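Side-chain contacts in cytochrome c2 (Rhodobacter capsulatus, PDB 1VYD), which carries electrons to the oxidized bacteriochlorophyll in photosynthesis, using a covalently bound heme c: residues A66-E69 and E70-A73; G42-A45 and G46-P49. The protein carries 1 engineered substitution. All coordinates share one frame; numbering follows the deposited sequence.

How the contacts relate
Contact 2 (42-45 with 46-49) precedes contact 1 (66-69 with 70-73) along the chain; their centres lie about 12 Å apart. Two probable backbone hydrogen bonds join them, Trp67 O to Gly42 N at 2.6 Å and Trp67 N to Arg43 O at 3.1 Å, while Trp67 NE1 packs on Ala45 CA at 3.7 Å. Both reach the same heme propionate: contact 1 donates to O1A through Trp67, whereas contact 2 donates to O1A through Gly46 and to O2A through Arg43. One carboxylate is thus gripped from two parts of the chain. His17, an axial iron ligand, has its side chain about 7 Å from that of Arg43.

Contact 1: A66-E69 and E70-A73; sequences AWTE and EDIA. With HEM (protoporphyrin IX containing Fe), chain C.
The Trp67 indole meets the heme and the first turn of helix 69-77 with different parts of its ring. At one edge, in the ring plane, NE1 donates to heme O1A at 3.0 Å, and the N-H...O angle of 169° makes the bond nearly straight. Asp71 O also lies at the edge, near CZ3, whereas Ile72 CG1 comes obliquely to within 3.9 Å of CE3. The Asp71 carboxylate is turned 57° from the indole. Thr68 OG1 donates a hydrogen bond to Asp71 OD1 at 2.6 Å, arriving from above the carboxylate plane, and accepts from Asp71 N at 3.2 Å. A chi1 of 60° sets OG1 between the backbone N and carbonyl carbon of Thr68, which directs it at both atoms. A water bridges Ala66 O and Asp71 OD1. Thr68 O, meanwhile, receives Ile72 N at 2.9 Å. Replacing Trp67 with a leucine would probably cost the propionate one of its donors and leave Ile72 and the neighbouring ring of Tyr75 less well packed. The combination is an N-cap at Thr68 starting a helix, immediately after a tryptophan of the cytochrome c heme pocket.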
loop_
_atom_site.group_PDB
_atom_site.type_symbol
_atom_site.label_atom_id
_atom_site.label_comp_id
_atom_site.label_asym_id
_atom_site.label_seq_id
_atom_site.Cartn_x
_atom_site.Cartn_y
_atom_site.Cartn_z
ATOM N N ALA A 66 -7.428 7.559 5.005
ATOM C CA ALA A 66 -7.255 6.169 5.240
ATOM C C ALA A 66 -7.437 5.452 3.880
ATOM O O ALA A 66 -8.318 5.842 3.127
ATOM C CB ALA A 66 -8.262 5.664 6.251
ATOM N N TRP A 67 -6.570 4.453 3.606
ATOM C CA TRP A 67 -6.705 3.731 2.382
ATOM C C TRP A 67 -7.977 2.907 2.254
ATOM O O TRP A 67 -8.307 2.080 3.097
ATOM C CB TRP A 67 -5.566 2.665 2.288
ATOM C CG TRP A 67 -4.217 3.306 2.262
ATOM C CD1 TRP A 67 -3.268 3.319 3.265
ATOM C CD2 TRP A 67 -3.630 3.936 1.138
ATOM N NE1 TRP A 67 -2.134 3.927 2.838
ATOM C CE2 TRP A 67 -2.357 4.378 1.535
ATOM C CE3 TRP A 67 -4.072 4.204 -0.174
ATOM C CZ2 TRP A 67 -1.523 5.075 0.652
ATOM C CZ3 TRP A 67 -3.282 4.924 -1.019
ATOM C CH2 TRP A 67 -1.991 5.354 -0.600
ATOM N N THR A 68 -8.426 2.798 0.990
ATOM C CA THR A 68 -9.570 1.984 0.606
ATOM C C THR A 68 -9.020 1.136 -0.537
ATOM O O THR A 68 -7.938 1.487 -1.049
ATOM C CB THR A 68 -10.759 2.840 0.120
ATOM O OG1 THR A 68 -10.411 3.627 -1.023
ATOM C CG2 THR A 68 -11.238 3.784 1.210
ATOM N N GLU A 69 -9.669 0.093 -0.987
ATOM C CA GLU A 69 -9.235 -0.725 -2.104
ATOM C C GLU A 69 -9.079 0.077 -3.387
ATOM O O GLU A 69 -8.101 -0.133 -4.123
ATOM C CB GLU A 69 -10.273 -1.815 -2.382
ATOM C CG GLU A 69 -10.212 -2.894 -1.290
ATOM C CD GLU A 69 -11.179 -4.016 -1.657
ATOM O OE1 GLU A 69 -11.178 -4.520 -2.802
ATOM O OE2 GLU A 69 -11.993 -4.333 -0.760
ATOM N N GLU A 70 -10.051 0.947 -3.639
ATOM C CA GLU A 70 -10.071 1.802 -4.823
ATOM C C GLU A 70 -8.916 2.771 -4.761
ATOM O O GLU A 70 -8.292 2.958 -5.802
ATOM C CB GLU A 70 -11.416 2.575 -4.869
ATOM C CG GLU A 70 -11.607 3.383 -6.136
ATOM C CD GLU A 70 -12.847 4.254 -6.157
ATOM O OE1 GLU A 70 -13.152 4.984 -5.164
ATOM O OE2 GLU A 70 -13.522 4.300 -7.234
ATOM N N ASP A 71 -8.610 3.437 -3.641
ATOM C CA ASP A 71 -7.407 4.233 -3.572
ATOM C C ASP A 71 -6.145 3.360 -3.657
ATOM O O ASP A 71 -5.140 3.832 -4.158
ATOM C CB ASP A 71 -7.308 5.115 -2.321
ATOM C CG ASP A 71 -8.535 6.011 -2.225
ATOM O OD1 ASP A 71 -9.267 5.977 -1.214
ATOM O OD2 ASP A 71 -8.721 6.755 -3.199
ATOM N N ILE A 72 -6.073 2.151 -3.139
ATOM C CA ILE A 72 -4.847 1.371 -3.303
ATOM C C ILE A 72 -4.598 1.079 -4.777
ATOM O O ILE A 72 -3.479 1.287 -5.280
ATOM C CB ILE A 72 -4.912 0.061 -2.472
ATOM C CG1 ILE A 72 -4.876 0.525 -0.992
ATOM C CG2 ILE A 72 -3.731 -0.827 -2.852
ATOM C CD1 ILE A 72 -4.992 -0.611 -0.013
ATOM N N ALA A 73 -5.668 0.596 -5.457
ATOM C CA ALA A 73 -5.647 0.349 -6.901
ATOM C C ALA A 73 -5.142 1.524 -7.713
ATOM O O ALA A 73 -4.405 1.284 -8.665
ATOM C CB ALA A 73 -7.077 0.173 -7.486
HETATM C CHA HEM C . 4.172 2.210 0.573
HETATM C CHB HEM C . 1.302 -1.051 -1.633
HETATM C CHC HEM C . 5.073 -2.447 -4.389
HETATM C CHD HEM C . 8.058 0.203 -1.588
HETATM C C1A HEM C . 3.069 1.485 0.134
HETATM C C2A HEM C . 1.706 1.649 0.597
HETATM C C3A HEM C . 0.959 0.768 -0.030
HETATM C C4A HEM C . 1.805 0.018 -0.908
HETATM C CMA HEM C . -0.542 0.395 -0.007
HETATM C CAA HEM C . 1.304 2.717 1.673
HETATM C CBA HEM C . 1.384 2.083 3.042
HETATM C CGA HEM C . 1.040 2.918 4.257
HETATM O O1A HEM C . 0.626 4.105 4.116
HETATM O O2A HEM C . 1.358 2.362 5.336
HETATM C C1B HEM C . 2.129 -1.678 -2.545
HETATM C C2B HEM C . 1.644 -2.661 -3.483
HETATM C C3B HEM C . 2.691 -2.990 -4.252
HETATM C C4B HEM C . 3.851 -2.298 -3.793
HETATM C CMB HEM C . 0.176 -3.209 -3.518
HETATM C CAB HEM C . 2.729 -3.909 -5.498
HETATM C CBB HEM C . 1.817 -3.690 -6.517
HETATM C C1C HEM C . 6.197 -1.839 -3.839
HETATM C C2C HEM C . 7.558 -2.102 -4.289
HETATM C C3C HEM C . 8.361 -1.365 -3.549
HETATM C C4C HEM C . 7.560 -0.630 -2.586
HETATM C CMC HEM C . 7.854 -3.118 -5.407
HETATM C CAC HEM C . 9.884 -1.140 -3.655
HETATM C CBC HEM C . 10.576 -1.173 -4.841
HETATM C C1D HEM C . 7.252 0.939 -0.738
HETATM C C2D HEM C . 7.731 2.003 0.104
HETATM C C3D HEM C . 6.658 2.554 0.701
HETATM C C4D HEM C . 5.474 1.897 0.201
HETATM C CMD HEM C . 9.224 2.329 0.267
HETATM C CAD HEM C . 6.580 3.751 1.646
HETATM C CBD HEM C . 6.233 4.997 0.753
HETATM C CGD HEM C . 6.772 6.322 1.214
HETATM O O1D HEM C . 6.684 7.211 0.331
HETATM O O2D HEM C . 7.406 6.450 2.308
HETATM N NA HEM C . 3.093 0.483 -0.777
HETATM N NB HEM C . 3.469 -1.509 -2.712
HETATM N NC HEM C . 6.219 -0.927 -2.807
HETATM N ND HEM C . 5.862 0.904 -0.696
HETATM FE FE HEM C . 4.667 -0.247 -1.755
HETATM O O HOH W 1 -9.787 7.718 1.360
#

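Contact 2: G42-A45 and G46-P49; sequences GRTA and GTYP. With HEM (protoporphyrin IX containing Fe), chain C.
Arg43 and Tyr48 meet through flat groups: Tyr48 CD1 stands over the centre of one guanidinium face, 3.5 Å from Arg43 NH2, with the two planes 47° apart. Extended through chi2 and then bent at chi3 (92°), the arginine presents its edge to the heme propionate. Here NH1 donates to O2A at 3.0 Å, in the guanidinium plane and nearly straight (170°). The close-knit part of the contact centres on this carboxylate. Gly46 N donates to heme O1A at 2.8 Å, and a single water gathers four partners, accepting from Arg43 NE and Thr47 N while donating to Thr44 O and heme O2A. Thr44 O also accepts from Thr47 OG1 at 2.8 Å. Gly46 has positive phi, and a beta carbon there would clash with Ala45 O, which suits glycine to this turn beside the heme.

The solvent side is looser. Thr47 is exposed, and there the methyl groups of the two threonines, Thr44 CG2 and Thr47 CG2, meet at 3.8 Å. Tyr48 OH is hydrogen-bonded to Asn36 ND2, and Arg43 NH1 also bonds to the backbone O of Asn36. All this belongs to the long loop between strand 26-28 and helix 55-62; Ala45 packs against Phe65 and Trp67, in the connection that leads from helix 55-62 to helix 69-77.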
loop_
_atom_site.group_PDB
_atom_site.type_symbol
_atom_site.label_atom_id
_atom_site.label_comp_id
_atom_site.label_asym_id
_atom_site.label_seq_id
_atom_site.Cartn_x
_atom_site.Cartn_y
_atom_site.Cartn_z
ATOM N N GLY A 42 -8.150 0.523 5.231
ATOM C CA GLY A 42 -8.831 1.149 6.336
ATOM C C GLY A 42 -7.825 1.789 7.257
ATOM O O GLY A 42 -8.171 2.405 8.246
ATOM N N ARG A 43 -6.512 1.673 6.987
ATOM C CA ARG A 43 -5.558 2.272 7.923
ATOM C C ARG A 43 -5.073 3.662 7.475
ATOM O O ARG A 43 -5.086 3.874 6.264
ATOM C CB ARG A 43 -4.352 1.335 7.979
ATOM C CG ARG A 43 -3.192 1.852 8.814
ATOM C CD ARG A 43 -2.167 0.708 9.018
ATOM N NE ARG A 43 -1.110 0.622 8.040
ATOM C CZ ARG A 43 -0.447 -0.406 7.500
ATOM N NH1 ARG A 43 0.572 -0.281 6.585
ATOM N NH2 ARG A 43 -0.629 -1.718 7.746
ATOM N N THR A 44 -4.837 4.585 8.400
ATOM C CA THR A 44 -4.421 5.938 8.026
ATOM C C THR A 44 -3.075 5.864 7.262
ATOM O O THR A 44 -2.197 5.172 7.758
ATOM C CB THR A 44 -4.263 6.826 9.291
ATOM O OG1 THR A 44 -5.538 6.744 9.970
ATOM C CG2 THR A 44 -3.953 8.296 9.061
ATOM N N ALA A 45 -2.964 6.578 6.133
ATOM C CA ALA A 45 -1.733 6.577 5.376
ATOM C C ALA A 45 -0.522 7.025 6.187
ATOM O O ALA A 45 -0.571 7.946 7.005
ATOM C CB ALA A 45 -1.729 7.482 4.147
ATOM N N GLY A 46 0.559 6.240 5.991
ATOM C CA GLY A 46 1.826 6.681 6.679
ATOM C C GLY A 46 1.808 6.738 8.168
ATOM O O GLY A 46 2.560 7.579 8.710
ATOM N N THR A 47 1.292 5.649 8.844
ATOM C CA THR A 47 1.323 5.664 10.334
ATOM C C THR A 47 1.797 4.320 10.883
ATOM O O THR A 47 1.813 4.089 12.087
ATOM C CB THR A 47 -0.081 5.980 10.957
ATOM O OG1 THR A 47 -1.014 5.057 10.332
ATOM C CG2 THR A 47 -0.589 7.360 10.514
ATOM N N TYR A 48 2.047 3.314 10.062
ATOM C CA TYR A 48 2.559 2.027 10.540
ATOM C C TYR A 48 3.805 2.241 11.400
ATOM O O TYR A 48 4.635 3.075 11.033
ATOM C CB TYR A 48 2.970 1.067 9.378
ATOM C CG TYR A 48 2.936 -0.347 9.965
ATOM C CD1 TYR A 48 1.772 -1.026 10.252
ATOM C CD2 TYR A 48 4.170 -0.934 10.245
ATOM C CE1 TYR A 48 1.834 -2.298 10.866
ATOM C CE2 TYR A 48 4.248 -2.185 10.835
ATOM C CZ TYR A 48 3.073 -2.858 11.135
ATOM O OH TYR A 48 3.211 -4.139 11.698
ATOM N N PRO A 49 3.783 1.796 12.644
ATOM C CA PRO A 49 4.854 1.984 13.607
ATOM C C PRO A 49 6.234 1.470 13.144
ATOM O O PRO A 49 6.380 0.512 12.381
ATOM C CB PRO A 49 4.487 1.187 14.853
ATOM C CG PRO A 49 3.272 0.418 14.502
ATOM C CD PRO A 49 2.688 0.907 13.194
HETATM C CHA HEM C . 4.172 2.210 0.573
HETATM C CHB HEM C . 1.302 -1.051 -1.633
HETATM C CHC HEM C . 5.073 -2.447 -4.389
HETATM C CHD HEM C . 8.058 0.203 -1.588
HETATM C C1A HEM C . 3.069 1.485 0.134
HETATM C C2A HEM C . 1.706 1.649 0.597
HETATM C C3A HEM C . 0.959 0.768 -0.030
HETATM C C4A HEM C . 1.805 0.018 -0.908
HETATM C CMA HEM C . -0.542 0.395 -0.007
HETATM C CAA HEM C . 1.304 2.717 1.673
HETATM C CBA HEM C . 1.384 2.083 3.042
HETATM C CGA HEM C . 1.040 2.918 4.257
HETATM O O1A HEM C . 0.626 4.105 4.116
HETATM O O2A HEM C . 1.358 2.362 5.336
HETATM C C1B HEM C . 2.129 -1.678 -2.545
HETATM C C2B HEM C . 1.644 -2.661 -3.483
HETATM C C3B HEM C . 2.691 -2.990 -4.252
HETATM C C4B HEM C . 3.851 -2.298 -3.793
HETATM C CMB HEM C . 0.176 -3.209 -3.518
HETATM C CAB HEM C . 2.729 -3.909 -5.498
HETATM C CBB HEM C . 1.817 -3.690 -6.517
HETATM C C1C HEM C . 6.197 -1.839 -3.839
HETATM C C2C HEM C . 7.558 -2.102 -4.289
HETATM C C3C HEM C . 8.361 -1.365 -3.549
HETATM C C4C HEM C . 7.560 -0.630 -2.586
HETATM C CMC HEM C . 7.854 -3.118 -5.407
HETATM C CAC HEM C . 9.884 -1.140 -3.655
HETATM C CBC HEM C . 10.576 -1.173 -4.841
HETATM C C1D HEM C . 7.252 0.939 -0.738
HETATM C C2D HEM C . 7.731 2.003 0.104
HETATM C C3D HEM C . 6.658 2.554 0.701
HETATM C C4D HEM C . 5.474 1.897 0.201
HETATM C CMD HEM C . 9.224 2.329 0.267
HETATM C CAD HEM C . 6.580 3.751 1.646
HETATM C CBD HEM C . 6.233 4.997 0.753
HETATM C CGD HEM C . 6.772 6.322 1.214
HETATM O O1D HEM C . 6.684 7.211 0.331
HETATM O O2D HEM C . 7.406 6.450 2.308
HETATM N NA HEM C . 3.093 0.483 -0.777
HETATM N NB HEM C . 3.469 -1.509 -2.712
HETATM N NC HEM C . 6.219 -0.927 -2.807
HETATM N ND HEM C . 5.862 0.904 -0.696
HETATM FE FE HEM C . 4.667 -0.247 -1.755
HETATM O O HOH W 2 -0.199 3.502 7.245
#